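Local coordinates for SAM dependent methyltransferase (PDB 3DH0), which binds S-adenosylmethionine and probably transfers its methyl group to a substrate, at residues Lys6-Pro9 with Ser10-Lys13; Lys13-Asp17 with Pro18-Glu22; Tyr77-Glu80 with Lys81-Leu85. All coordinates share one frame; numbering follows the deposited sequence.

Contact 1: residues Lys6-Pro9 with Ser10-Lys13. With SAM (S-adenosylmethionine), chain C.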
ATOM      1  N   LYS A   6      -8.581  -7.476 -10.430  1.00 28.28           N
ATOM      2  CA  LYS A   6      -7.314  -6.709 -10.647  1.00 30.09           C
ATOM      3  C   LYS A   6      -7.571  -5.399 -11.377  1.00 30.26           C
ATOM      4  O   LYS A   6      -8.465  -5.312 -12.214  1.00 32.84           O
ATOM      5  CB  LYS A   6      -6.313  -7.529 -11.462  1.00 28.92           C
ATOM      6  CG  LYS A   6      -5.897  -8.851 -10.833  1.00 29.27           C
ATOM      7  CD  LYS A   6      -5.283  -8.703  -9.439  1.00 27.45           C
ATOM      8  CE  LYS A   6      -5.015 -10.091  -8.861  1.00 27.00           C
ATOM      9  NZ  LYS A   6      -4.645 -10.104  -7.438  1.00 26.17           N
ATOM     10  N   PHE A   7      -6.791  -4.371 -11.083  1.00 30.00           N
ATOM     11  CA  PHE A   7      -7.018  -3.113 -11.767  1.00 29.46           C
ATOM     12  C   PHE A   7      -6.710  -3.292 -13.239  1.00 29.35           C
ATOM     13  O   PHE A   7      -5.849  -4.081 -13.596  1.00 30.29           O
ATOM     14  CB  PHE A   7      -6.146  -2.004 -11.206  1.00 27.87           C
ATOM     15  CG  PHE A   7      -6.646  -0.645 -11.550  1.00 27.46           C
ATOM     16  CD1 PHE A   7      -7.673  -0.070 -10.814  1.00 26.80           C
ATOM     17  CD2 PHE A   7      -6.138   0.038 -12.650  1.00 26.62           C
ATOM     18  CE1 PHE A   7      -8.197   1.166 -11.162  1.00 26.81           C
ATOM     19  CE2 PHE A   7      -6.657   1.282 -13.009  1.00 28.34           C
ATOM     20  CZ  PHE A   7      -7.691   1.851 -12.264  1.00 27.54           C
ATOM     21  N   ASP A   8      -7.404  -2.553 -14.094  1.00 30.20           N
ATOM     22  CA  ASP A   8      -7.173  -2.670 -15.524  1.00 31.78           C
ATOM     23  C   ASP A   8      -6.048  -1.799 -16.063  1.00 31.30           C
ATOM     24  O   ASP A   8      -6.156  -0.572 -16.120  1.00 32.02           O
ATOM     25  CB  ASP A   8      -8.445  -2.370 -16.308  1.00 33.26           C
ATOM     26  CG  ASP A   8      -8.198  -2.354 -17.802  1.00 36.92           C
ATOM     27  OD1 ASP A   8      -7.710  -3.380 -18.337  1.00 38.15           O
ATOM     28  OD2 ASP A   8      -8.480  -1.311 -18.437  1.00 39.54           O
ATOM     29  N   PRO A   9      -4.958  -2.439 -16.492  1.00 30.44           N
ATOM     30  CA  PRO A   9      -3.770  -1.794 -17.045  1.00 29.78           C
ATOM     31  C   PRO A   9      -4.011  -0.637 -18.032  1.00 30.03           C
ATOM     32  O   PRO A   9      -3.225   0.312 -18.064  1.00 31.15           O
ATOM     33  CB  PRO A   9      -3.031  -2.957 -17.691  1.00 29.96           C
ATOM     34  CG  PRO A   9      -3.330  -4.071 -16.776  1.00 31.40           C
ATOM     35  CD  PRO A   9      -4.796  -3.904 -16.473  1.00 30.99           C
ATOM     36  N   SER A  10      -5.075  -0.693 -18.832  1.00 28.65           N
ATOM     37  CA  SER A  10      -5.309   0.389 -19.791  1.00 28.33           C
ATOM     38  C   SER A  10      -5.942   1.637 -19.169  1.00 27.99           C
ATOM     39  O   SER A  10      -6.129   2.648 -19.844  1.00 26.35           O
ATOM     40  CB  SER A  10      -6.162  -0.099 -20.970  1.00 27.42           C
ATOM     41  OG  SER A  10      -7.510  -0.298 -20.586  1.00 29.74           O
ATOM     42  N   LYS A  11      -6.260   1.558 -17.880  1.00 27.71           N
ATOM     43  CA  LYS A  11      -6.858   2.676 -17.159  1.00 27.40           C
ATOM     44  C   LYS A  11      -5.845   3.302 -16.208  1.00 27.30           C
ATOM     45  O   LYS A  11      -6.189   4.175 -15.416  1.00 26.23           O
ATOM     46  CB  LYS A  11      -8.054   2.197 -16.330  1.00 28.02           C
ATOM     47  CG  LYS A  11      -9.308   1.828 -17.098  1.00 28.21           C
ATOM     48  CD  LYS A  11     -10.387   1.371 -16.126  1.00 27.51           C
ATOM     49  CE  LYS A  11     -11.775   1.400 -16.758  1.00 29.74           C
ATOM     50  NZ  LYS A  11     -11.864   0.536 -17.958  1.00 28.67           N
ATOM     51  N   ILE A  12      -4.597   2.857 -16.289  1.00 27.54           N
ATOM     52  CA  ILE A  12      -3.543   3.337 -15.398  1.00 27.98           C
ATOM     53  C   ILE A  12      -3.430   4.844 -15.163  1.00 28.05           C
ATOM     54  O   ILE A  12      -3.000   5.273 -14.093  1.00 28.26           O
ATOM     55  CB  ILE A  12      -2.159   2.831 -15.848  1.00 28.81           C
ATOM     56  CG1 ILE A  12      -1.173   2.963 -14.688  1.00 28.65           C
ATOM     57  CG2 ILE A  12      -1.660   3.641 -17.041  1.00 27.50           C
ATOM     58  CD1 ILE A  12       0.051   2.118 -14.843  1.00 29.51           C
ATOM     59  N   LYS A  13      -3.808   5.645 -16.149  1.00 27.80           N
ATOM     60  CA  LYS A  13      -3.722   7.088 -16.006  1.00 26.63           C
ATOM     61  C   LYS A  13      -4.652   7.553 -14.897  1.00 27.25           C
ATOM     62  O   LYS A  13      -4.505   8.653 -14.366  1.00 28.32           O
ATOM     63  CB  LYS A  13      -4.092   7.766 -17.323  1.00 26.54           C
ATOM     64  CG  LYS A  13      -3.044   8.718 -17.837  1.00 23.75           C
ATOM     65  CD  LYS A  13      -1.755   8.006 -18.141  1.00 23.57           C
ATOM     66  CE  LYS A  13      -0.631   9.011 -18.345  1.00 27.08           C
ATOM     67  NZ  LYS A  13      -0.433   9.873 -17.143  1.00 25.84           N
TER
HETATM   68  N   SAM C 220      -1.989   2.093  -4.887  1.00 36.37           N
HETATM   69  CA  SAM C 220      -1.959   2.693  -6.256  1.00 37.77           C
HETATM   70  C   SAM C 220      -2.042   4.200  -6.176  1.00 39.30           C
HETATM   71  O   SAM C 220      -2.127   4.727  -5.066  1.00 40.08           O
HETATM   72  OXT SAM C 220      -2.016   4.811  -7.293  1.00 42.12           O
HETATM   73  CB  SAM C 220      -3.128   2.159  -7.078  1.00 37.25           C
HETATM   74  CG  SAM C 220      -3.233   0.701  -6.878  1.00 35.07           C
HETATM   75  SD  SAM C 220      -4.531  -0.253  -7.711  1.00 32.83           S
HETATM   76  CE  SAM C 220      -6.016   0.277  -6.857  1.00 34.32           C
HETATM   77  C5' SAM C 220      -4.182  -1.839  -7.111  1.00 30.92           C
HETATM   78  C4' SAM C 220      -2.964  -2.516  -7.705  1.00 28.67           C
HETATM   79  O4' SAM C 220      -2.860  -3.746  -6.998  1.00 27.92           O
HETATM   80  C3' SAM C 220      -3.177  -2.985  -9.158  1.00 27.94           C
HETATM   81  O3' SAM C 220      -2.285  -2.153  -9.954  1.00 25.83           O
HETATM   82  C2' SAM C 220      -2.685  -4.418  -9.215  1.00 25.87           C
HETATM   83  O2' SAM C 220      -1.861  -4.820 -10.289  1.00 25.94           O
HETATM   84  C1' SAM C 220      -2.124  -4.601  -7.771  1.00 27.95           C
HETATM   85  N9  SAM C 220      -2.269  -5.907  -7.157  1.00 28.48           N
HETATM   86  C8  SAM C 220      -3.355  -6.758  -7.107  1.00 28.94           C
HETATM   87  N7  SAM C 220      -3.121  -7.848  -6.445  1.00 28.30           N
HETATM   88  C5  SAM C 220      -1.796  -7.721  -6.029  1.00 28.79           C
HETATM   89  C6  SAM C 220      -0.940  -8.562  -5.261  1.00 29.45           C
HETATM   90  N6  SAM C 220      -1.354  -9.755  -4.781  1.00 28.65           N
HETATM   91  N1  SAM C 220       0.357  -8.131  -5.011  1.00 30.09           N
HETATM   92  C2  SAM C 220       0.731  -6.929  -5.513  1.00 29.55           C
HETATM   93  N3  SAM C 220       0.006  -6.071  -6.237  1.00 28.67           N
HETATM   94  C4  SAM C 220      -1.258  -6.527  -6.460  1.00 28.08           C
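Asp8 gathers the polar side chains of this short turn. Its OD2 accepts a hydrogen bond of 2.6 Å from Ser10 OG. The hydroxyl comes in on the syn side of the carboxylate, 20° out of its plane. Ser10 can give this bond because its OG sits between its own backbone N and carbonyl carbon (chi1 73°), which turns it back to Asp8. Lys11 runs alongside the same oxygen: its CG lies 3.5 Å from Asp8 OD2. Lys11 NZ makes a long salt bridge of 3.9 Å to Asp8 OD2. The backbone closes the turn, with Lys11 N bonded to Asp8 O. A weak bond runs from Ile12 N to Pro9 O.

These are bonds of a 3-10 turn in the N-terminal loop, ahead of helix 26-33. The loop lies against the cofactor of a Rossmann-like methyltransferase domain. Phe7 joins turn and ligand. Its CG is anti to the backbone N (chi1 -161°), and this swings the ring to the Lys11 side. Phe7 CE2 approaches Lys11 CB to 3.7 Å, the two side chains crossing at about a right angle. The backbone C of Lys11 lies at the ring edge, in plane. At the other end of the residue, Phe7 CB packs 3.7 Å from C3' of the S-adenosylmethionine ribose. Lys6 reaches further along the ligand. Its NZ donates a bond of 2.9 Å to adenine N7, and Glu97 and the backbone O of Glu118 also hold that ammonium group.

Contact 2: residues Lys13-Asp17 with Pro18-Glu22; sequences KKLDD and PSRLE. With SAM (S-adenosylmethionine), chain C.
Asp17 folds back on Ser19 to form an Asx turn where the 3-10 segment 18-22 begins. Ser19 N gives a bond of 3.1 Å to Asp17 OD2, arriving from well above the carboxylate plane. Ser19 OG is placed to bond the other oxygen, Asp17 OD1, though the position of that hydroxyl is less sure. The turn belongs to the N-terminal loop of this Rossmann-like methyltransferase. Arg20 follows it directly and reaches the cofactor.

Arg20 CB and CG lie near the Asp17 carbonyl, but the place of that oxygen is doubtful in the model. From CG, set anti to the residue's own carbonyl carbon (chi1 -59°), the chain bends at the second and third torsions, and these bends turn the guanidinium back toward Lys14 and Leu15. On the way Arg20 CD passes 3.7 Å from Lys14 O. Leu15 CD2 lies over one face of the guanidinium, and Leu15 O meets its edge in plane. The tip grips the carboxylate of S-adenosylmethionine with both terminal nitrogens. Arg20 NH1 donates to ligand OXT at 3.0 Å, with an N-H...O angle of 161°. NH2 makes a weak bond to ligand O. The ligand carboxyl carbon lies in the guanidinium plane at its edge, but the carboxylate itself is turned well out of that plane. Arg20 is buried, and its positive charge probably offsets much of the carboxylate charge. Phe50 and Phe114 touch the Arg20 side chain from elsewhere in the fold.

Leu15 serves the ligand as well as the arginine. The same methyl, CD2, also packs against the methionine part of the cofactor, with Leu15 CD2 3.6 Å from ligand CB.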
ATOM      1  N   LYS A  13      -3.808   5.645 -16.149  1.00 27.80           N
ATOM      2  CA  LYS A  13      -3.722   7.088 -16.006  1.00 26.63           C
ATOM      3  C   LYS A  13      -4.652   7.553 -14.897  1.00 27.25           C
ATOM      4  O   LYS A  13      -4.505   8.653 -14.366  1.00 28.32           O
ATOM      5  CB  LYS A  13      -4.092   7.766 -17.323  1.00 26.54           C
ATOM      6  CG  LYS A  13      -3.044   8.718 -17.837  1.00 23.75           C
ATOM      7  CD  LYS A  13      -1.755   8.006 -18.141  1.00 23.57           C
ATOM      8  CE  LYS A  13      -0.631   9.011 -18.345  1.00 27.08           C
ATOM      9  NZ  LYS A  13      -0.433   9.873 -17.143  1.00 25.84           N
ATOM     10  N   LYS A  14      -5.624   6.711 -14.558  1.00 26.19           N
ATOM     11  CA  LYS A  14      -6.562   7.030 -13.496  1.00 25.31           C
ATOM     12  C   LYS A  14      -5.848   6.913 -12.157  1.00 25.05           C
ATOM     13  O   LYS A  14      -6.310   7.430 -11.144  1.00 24.46           O
ATOM     14  CB  LYS A  14      -7.751   6.073 -13.522  1.00 26.57           C
ATOM     15  CG  LYS A  14      -8.957   6.544 -14.307  1.00 29.87           C
ATOM     16  CD  LYS A  14     -10.095   5.534 -14.135  1.00 35.38           C
ATOM     17  CE  LYS A  14     -11.389   5.966 -14.838  1.00 38.25           C
ATOM     18  NZ  LYS A  14     -12.373   4.840 -15.081  1.00 36.13           N
ATOM     19  N   LEU A  15      -4.719   6.219 -12.156  1.00 23.17           N
ATOM     20  CA  LEU A  15      -3.946   6.051 -10.940  1.00 24.49           C
ATOM     21  C   LEU A  15      -2.869   7.138 -10.841  1.00 25.48           C
ATOM     22  O   LEU A  15      -2.372   7.439  -9.763  1.00 25.15           O
ATOM     23  CB  LEU A  15      -3.306   4.665 -10.932  1.00 24.60           C
ATOM     24  CG  LEU A  15      -4.267   3.470 -11.023  1.00 26.38           C
ATOM     25  CD1 LEU A  15      -3.476   2.169 -11.237  1.00 22.60           C
ATOM     26  CD2 LEU A  15      -5.126   3.406  -9.760  1.00 24.82           C
ATOM     27  N   ASP A  16      -2.536   7.741 -11.973  1.00 25.92           N
ATOM     28  CA  ASP A  16      -1.518   8.783 -12.029  1.00 26.96           C
ATOM     29  C   ASP A  16      -2.203  10.147 -12.216  1.00 27.67           C
ATOM     30  O   ASP A  16      -1.825  10.947 -13.070  1.00 26.60           O
ATOM     31  CB  ASP A  16      -0.563   8.476 -13.198  1.00 26.61           C
ATOM     32  CG  ASP A  16       0.803   9.109 -13.028  1.00 26.10           C
ATOM     33  OD1 ASP A  16       1.163   9.436 -11.880  1.00 25.32           O
ATOM     34  OD2 ASP A  16       1.524   9.265 -14.039  1.00 23.78           O
ATOM     35  N   ASP A  17      -3.214  10.396 -11.392  1.00 28.38           N
ATOM     36  CA  ASP A  17      -3.991  11.631 -11.446  1.00 29.16           C
ATOM     37  C   ASP A  17      -3.743  12.502 -10.210  1.00 30.81           C
ATOM     38  O   ASP A  17      -4.119  12.133  -9.093  1.00 28.96           O
ATOM     39  CB  ASP A  17      -5.475  11.277 -11.546  1.00 28.73           C
ATOM     40  CG  ASP A  17      -6.352  12.479 -11.808  1.00 28.67           C
ATOM     41  OD1 ASP A  17      -7.577  12.280 -11.927  1.00 28.65           O
ATOM     42  OD2 ASP A  17      -5.834  13.613 -11.898  1.00 28.66           O
ATOM     43  N   PRO A  18      -3.125  13.683 -10.400  1.00 32.00           N
ATOM     44  CA  PRO A  18      -2.851  14.562  -9.261  1.00 31.37           C
ATOM     45  C   PRO A  18      -4.082  14.920  -8.451  1.00 31.81           C
ATOM     46  O   PRO A  18      -3.962  15.400  -7.328  1.00 34.67           O
ATOM     47  CB  PRO A  18      -2.196  15.777  -9.910  1.00 30.37           C
ATOM     48  CG  PRO A  18      -2.774  15.806 -11.254  1.00 30.83           C
ATOM     49  CD  PRO A  18      -2.781  14.355 -11.664  1.00 31.39           C
ATOM     50  N   SER A  19      -5.265  14.659  -8.994  1.00 30.90           N
ATOM     51  CA  SER A  19      -6.500  14.975  -8.282  1.00 30.33           C
ATOM     52  C   SER A  19      -6.848  13.953  -7.204  1.00 30.21           C
ATOM     53  O   SER A  19      -7.855  14.114  -6.501  1.00 29.81           O
ATOM     54  CB  SER A  19      -7.659  15.074  -9.263  1.00 30.15           C
ATOM     55  OG  SER A  19      -7.919  13.823  -9.853  1.00 31.64           O
ATOM     56  N   ARG A  20      -6.029  12.903  -7.094  1.00 29.93           N
ATOM     57  CA  ARG A  20      -6.234  11.849  -6.102  1.00 27.82           C
ATOM     58  C   ARG A  20      -5.925  12.460  -4.747  1.00 28.07           C
ATOM     59  O   ARG A  20      -6.345  11.954  -3.711  1.00 28.23           O
ATOM     60  CB  ARG A  20      -5.275  10.662  -6.323  1.00 25.49           C
ATOM     61  CG  ARG A  20      -5.342   9.947  -7.670  1.00 24.02           C
ATOM     62  CD  ARG A  20      -6.313   8.764  -7.706  1.00 23.99           C
ATOM     63  NE  ARG A  20      -6.038   7.655  -6.772  1.00 26.06           N
ATOM     64  CZ  ARG A  20      -4.963   6.863  -6.775  1.00 23.39           C
ATOM     65  NH1 ARG A  20      -3.992   7.025  -7.660  1.00 21.67           N
ATOM     66  NH2 ARG A  20      -4.888   5.867  -5.907  1.00 22.13           N
ATOM     67  N   LEU A  21      -5.171  13.549  -4.760  1.00 27.57           N
ATOM     68  CA  LEU A  21      -4.805  14.201  -3.521  1.00 29.20           C
ATOM     69  C   LEU A  21      -6.045  14.633  -2.762  1.00 30.25           C
ATOM     70  O   LEU A  21      -6.017  14.786  -1.549  1.00 31.10           O
ATOM     71  CB  LEU A  21      -3.917  15.393  -3.825  1.00 29.07           C
ATOM     72  CG  LEU A  21      -2.653  14.919  -4.530  1.00 30.11           C
ATOM     73  CD1 LEU A  21      -1.939  16.103  -5.130  1.00 30.70           C
ATOM     74  CD2 LEU A  21      -1.765  14.167  -3.545  1.00 29.91           C
ATOM     75  N   GLU A  22      -7.135  14.826  -3.488  1.00 31.36           N
ATOM     76  CA  GLU A  22      -8.391  15.237  -2.880  1.00 32.97           C
ATOM     77  C   GLU A  22      -8.953  14.159  -1.959  1.00 33.24           C
ATOM     78  O   GLU A  22      -9.921  14.391  -1.239  1.00 34.49           O
ATOM     79  CB  GLU A  22      -9.398  15.570  -3.976  1.00 34.19           C
ATOM     80  CG  GLU A  22      -9.075  16.854  -4.723  1.00 36.35           C
ATOM     81  CD  GLU A  22      -9.649  16.869  -6.126  1.00 37.18           C
ATOM     82  OE1 GLU A  22     -10.620  16.118  -6.367  1.00 39.42           O
ATOM     83  OE2 GLU A  22      -9.130  17.633  -6.980  1.00 36.42           O
TER
HETATM   84  N   SAM C 220      -1.989   2.093  -4.887  1.00 36.37           N
HETATM   85  CA  SAM C 220      -1.959   2.693  -6.256  1.00 37.77           C
HETATM   86  C   SAM C 220      -2.042   4.200  -6.176  1.00 39.30           C
HETATM   87  O   SAM C 220      -2.127   4.727  -5.066  1.00 40.08           O
HETATM   88  OXT SAM C 220      -2.016   4.811  -7.293  1.00 42.12           O
HETATM   89  CB  SAM C 220      -3.128   2.159  -7.078  1.00 37.25           C
HETATM   90  CG  SAM C 220      -3.233   0.701  -6.878  1.00 35.07           C
HETATM   91  SD  SAM C 220      -4.531  -0.253  -7.711  1.00 32.83           S
HETATM   92  CE  SAM C 220      -6.016   0.277  -6.857  1.00 34.32           C
HETATM   93  C5' SAM C 220      -4.182  -1.839  -7.111  1.00 30.92           C
HETATM   94  C4' SAM C 220      -2.964  -2.516  -7.705  1.00 28.67           C
HETATM   95  O4' SAM C 220      -2.860  -3.746  -6.998  1.00 27.92           O
HETATM   96  C3' SAM C 220      -3.177  -2.985  -9.158  1.00 27.94           C
HETATM   97  O3' SAM C 220      -2.285  -2.153  -9.954  1.00 25.83           O
HETATM   98  C2' SAM C 220      -2.685  -4.418  -9.215  1.00 25.87           C
HETATM   99  O2' SAM C 220      -1.861  -4.820 -10.289  1.00 25.94           O
HETATM  100  C1' SAM C 220      -2.124  -4.601  -7.771  1.00 27.95           C
HETATM  101  N9  SAM C 220      -2.269  -5.907  -7.157  1.00 28.48           N
HETATM  102  C8  SAM C 220      -3.355  -6.758  -7.107  1.00 28.94           C
HETATM  103  N7  SAM C 220      -3.121  -7.848  -6.445  1.00 28.30           N
HETATM  104  C5  SAM C 220      -1.796  -7.721  -6.029  1.00 28.79           C
HETATM  105  C6  SAM C 220      -0.940  -8.562  -5.261  1.00 29.45           C
HETATM  106  N6  SAM C 220      -1.354  -9.755  -4.781  1.00 28.65           N
HETATM  107  N1  SAM C 220       0.357  -8.131  -5.011  1.00 30.09           N
HETATM  108  C2  SAM C 220       0.731  -6.929  -5.513  1.00 29.55           C
HETATM  109  N3  SAM C 220       0.006  -6.071  -6.237  1.00 28.67           N
HETATM  110  C4  SAM C 220      -1.258  -6.527  -6.460  1.00 28.08           C

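Contact 3: residues Tyr77-Glu80 with Lys81-Leu85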
ATOM      1  N   TYR A  77       5.615   0.973 -15.714  1.00 21.17           N
ATOM      2  CA  TYR A  77       5.131   2.340 -15.685  1.00 21.26           C
ATOM      3  C   TYR A  77       5.694   3.041 -14.456  1.00 22.57           C
ATOM      4  O   TYR A  77       6.196   4.166 -14.546  1.00 24.23           O
ATOM      5  CB  TYR A  77       3.607   2.356 -15.625  1.00 19.68           C
ATOM      6  CG  TYR A  77       3.017   3.733 -15.764  1.00 21.18           C
ATOM      7  CD1 TYR A  77       2.626   4.227 -17.009  1.00 20.41           C
ATOM      8  CD2 TYR A  77       2.837   4.551 -14.645  1.00 22.45           C
ATOM      9  CE1 TYR A  77       2.070   5.492 -17.135  1.00 19.67           C
ATOM     10  CE2 TYR A  77       2.283   5.816 -14.767  1.00 21.32           C
ATOM     11  CZ  TYR A  77       1.901   6.277 -16.010  1.00 20.43           C
ATOM     12  OH  TYR A  77       1.345   7.523 -16.122  1.00 20.61           O
ATOM     13  N   ALA A  78       5.599   2.374 -13.308  1.00 22.66           N
ATOM     14  CA  ALA A  78       6.103   2.918 -12.048  1.00 22.71           C
ATOM     15  C   ALA A  78       7.612   3.109 -12.106  1.00 22.04           C
ATOM     16  O   ALA A  78       8.150   4.055 -11.554  1.00 21.44           O
ATOM     17  CB  ALA A  78       5.746   1.989 -10.895  1.00 21.94           C
ATOM     18  N   TRP A  79       8.291   2.196 -12.780  1.00 22.10           N
ATOM     19  CA  TRP A  79       9.727   2.281 -12.913  1.00 22.34           C
ATOM     20  C   TRP A  79      10.106   3.541 -13.684  1.00 23.01           C
ATOM     21  O   TRP A  79      10.928   4.325 -13.219  1.00 23.59           O
ATOM     22  CB  TRP A  79      10.251   1.040 -13.632  1.00 23.24           C
ATOM     23  CG  TRP A  79      11.713   1.060 -13.850  1.00 22.83           C
ATOM     24  CD1 TRP A  79      12.359   0.944 -15.037  1.00 23.51           C
ATOM     25  CD2 TRP A  79      12.719   1.248 -12.857  1.00 23.96           C
ATOM     26  NE1 TRP A  79      13.714   1.053 -14.849  1.00 25.69           N
ATOM     27  CE2 TRP A  79      13.960   1.240 -13.516  1.00 23.79           C
ATOM     28  CE3 TRP A  79      12.690   1.426 -11.468  1.00 25.85           C
ATOM     29  CZ2 TRP A  79      15.167   1.407 -12.838  1.00 25.23           C
ATOM     30  CZ3 TRP A  79      13.892   1.593 -10.788  1.00 25.87           C
ATOM     31  CH2 TRP A  79      15.113   1.583 -11.474  1.00 27.96           C
ATOM     32  N   GLU A  80       9.509   3.737 -14.858  1.00 22.64           N
ATOM     33  CA  GLU A  80       9.817   4.910 -15.655  1.00 23.68           C
ATOM     34  C   GLU A  80       9.503   6.147 -14.829  1.00 23.41           C
ATOM     35  O   GLU A  80      10.092   7.205 -15.004  1.00 23.16           O
ATOM     36  CB  GLU A  80       9.013   4.923 -16.957  1.00 25.60           C
ATOM     37  CG  GLU A  80       9.202   6.220 -17.736  1.00 33.24           C
ATOM     38  CD  GLU A  80       8.792   6.138 -19.197  1.00 38.84           C
ATOM     39  OE1 GLU A  80       7.632   5.759 -19.490  1.00 42.67           O
ATOM     40  OE2 GLU A  80       9.629   6.472 -20.067  1.00 41.85           O
ATOM     41  N   LYS A  81       8.573   6.006 -13.908  1.00 22.83           N
ATOM     42  CA  LYS A  81       8.221   7.122 -13.068  1.00 24.32           C
ATOM     43  C   LYS A  81       9.381   7.509 -12.169  1.00 25.01           C
ATOM     44  O   LYS A  81       9.797   8.658 -12.163  1.00 26.55           O
ATOM     45  CB  LYS A  81       7.002   6.782 -12.213  1.00 25.40           C
ATOM     46  CG  LYS A  81       6.907   7.608 -10.944  1.00 26.96           C
ATOM     47  CD  LYS A  81       5.784   8.619 -11.004  1.00 27.88           C
ATOM     48  CE  LYS A  81       4.444   7.934 -10.877  1.00 27.53           C
ATOM     49  NZ  LYS A  81       3.324   8.865 -11.122  1.00 27.74           N
ATOM     50  N   VAL A  82       9.912   6.557 -11.407  1.00 25.10           N
ATOM     51  CA  VAL A  82      11.005   6.885 -10.508  1.00 26.21           C
ATOM     52  C   VAL A  82      12.181   7.509 -11.233  1.00 26.95           C
ATOM     53  O   VAL A  82      12.857   8.386 -10.685  1.00 28.25           O
ATOM     54  CB  VAL A  82      11.520   5.653  -9.711  1.00 25.43           C
ATOM     55  CG1 VAL A  82      10.351   4.867  -9.148  1.00 23.32           C
ATOM     56  CG2 VAL A  82      12.408   4.805 -10.581  1.00 25.80           C
ATOM     57  N   ASN A  83      12.428   7.069 -12.462  1.00 26.88           N
ATOM     58  CA  ASN A  83      13.548   7.606 -13.217  1.00 27.76           C
ATOM     59  C   ASN A  83      13.267   8.972 -13.744  1.00 27.88           C
ATOM     60  O   ASN A  83      14.170   9.783 -13.917  1.00 28.87           O
ATOM     61  CB  ASN A  83      13.893   6.715 -14.391  1.00 29.31           C
ATOM     62  CG  ASN A  83      14.553   5.456 -13.963  1.00 32.88           C
ATOM     63  OD1 ASN A  83      13.899   4.558 -13.432  1.00 37.41           O
ATOM     64  ND2 ASN A  83      15.867   5.374 -14.162  1.00 33.62           N
ATOM     65  N   LYS A  84      12.000   9.215 -14.015  1.00 27.82           N
ATOM     66  CA  LYS A  84      11.589  10.481 -14.549  1.00 27.06           C
ATOM     67  C   LYS A  84      11.675  11.522 -13.455  1.00 25.25           C
ATOM     68  O   LYS A  84      12.048  12.667 -13.706  1.00 24.18           O
ATOM     69  CB  LYS A  84      10.172  10.345 -15.072  1.00 29.75           C
ATOM     70  CG  LYS A  84       9.719  11.422 -16.018  1.00 34.86           C
ATOM     71  CD  LYS A  84       8.580  10.892 -16.881  1.00 39.59           C
ATOM     72  CE  LYS A  84       9.080   9.760 -17.799  1.00 41.16           C
ATOM     73  NZ  LYS A  84       7.955   9.073 -18.506  1.00 44.16           N
ATOM     74  N   LEU A  85      11.357  11.109 -12.232  1.00 23.64           N
ATOM     75  CA  LEU A  85      11.359  12.018 -11.092  1.00 22.45           C
ATOM     76  C   LEU A  85      12.672  12.073 -10.332  1.00 23.42           C
ATOM     77  O   LEU A  85      12.890  12.993  -9.549  1.00 24.55           O
ATOM     78  CB  LEU A  85      10.229  11.658 -10.127  1.00 20.84           C
ATOM     79  CG  LEU A  85       8.797  11.664 -10.688  1.00 21.84           C
ATOM     80  CD1 LEU A  85       7.804  11.393  -9.573  1.00 19.46           C
ATOM     81  CD2 LEU A  85       8.495  12.992 -11.354  1.00 20.81           C
TER
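Trp79 and Val82 make the apolar part of this contact, one helical turn apart. Val82 CG2 comes obliquely to the six-membered part of the indole, 3.5 Å from Trp79 CE3. Trp79 CG is anti to the backbone N (chi1 178°), which carries the ring forward along the helix toward that methyl. On another side of the helix, Glu80 and Lys84 pair four residues apart in a salt bridge. Lys84 bends at its third torsion, and its NZ stands over the carboxylate face, 3.5 Å from Glu80 OE2 and equally far from OE1.

The backbone sets these spacings. Val82 N bonds Ala78 O at 3.1 Å, and Asn83 N bonds Trp79 O at 3.2 Å. Lys84 N does the same with Glu80 O.

Further out, Val82 packs on Val90 and Val92 of strand 90-94 and on Leu87, and Trp79 also touches Val92. With an alanine at Val82 the CG2 contact is lost, and the indole is likely to be left freer to turn against strand 90-94. Helix 72-85 is thus laid on the sheet as the crossover helix of a beta-alpha-beta unit, strand 64-69 to strand 90-94, as in Rossmann-like methyltransferases.

Contacts 1 and 2 share Lys13 and are successive parts of one loop along S-adenosylmethionine. Contact 1 serves the adenine and ribose, contact 2 the methionine carboxylate. They touch where Phe7 CD2 meets Leu15 CD1 at 3.7 Å, and their centres are about 13 Å apart. Contact 3 does not hold the ligand; the side chain of Lys81 is about 8 Å from the bound S-adenosylmethionine. Its helix meets the loop through Asp16 and Ile12. Tyr77 OH takes part in a probable hydrogen bond of 2.7 Å with Asp16 OD2, and Lys81 NZ forms a salt bridge with Asp16 OD1. Ile12 CD1 of contact 1 packs 3.5 Å from Tyr77 CG.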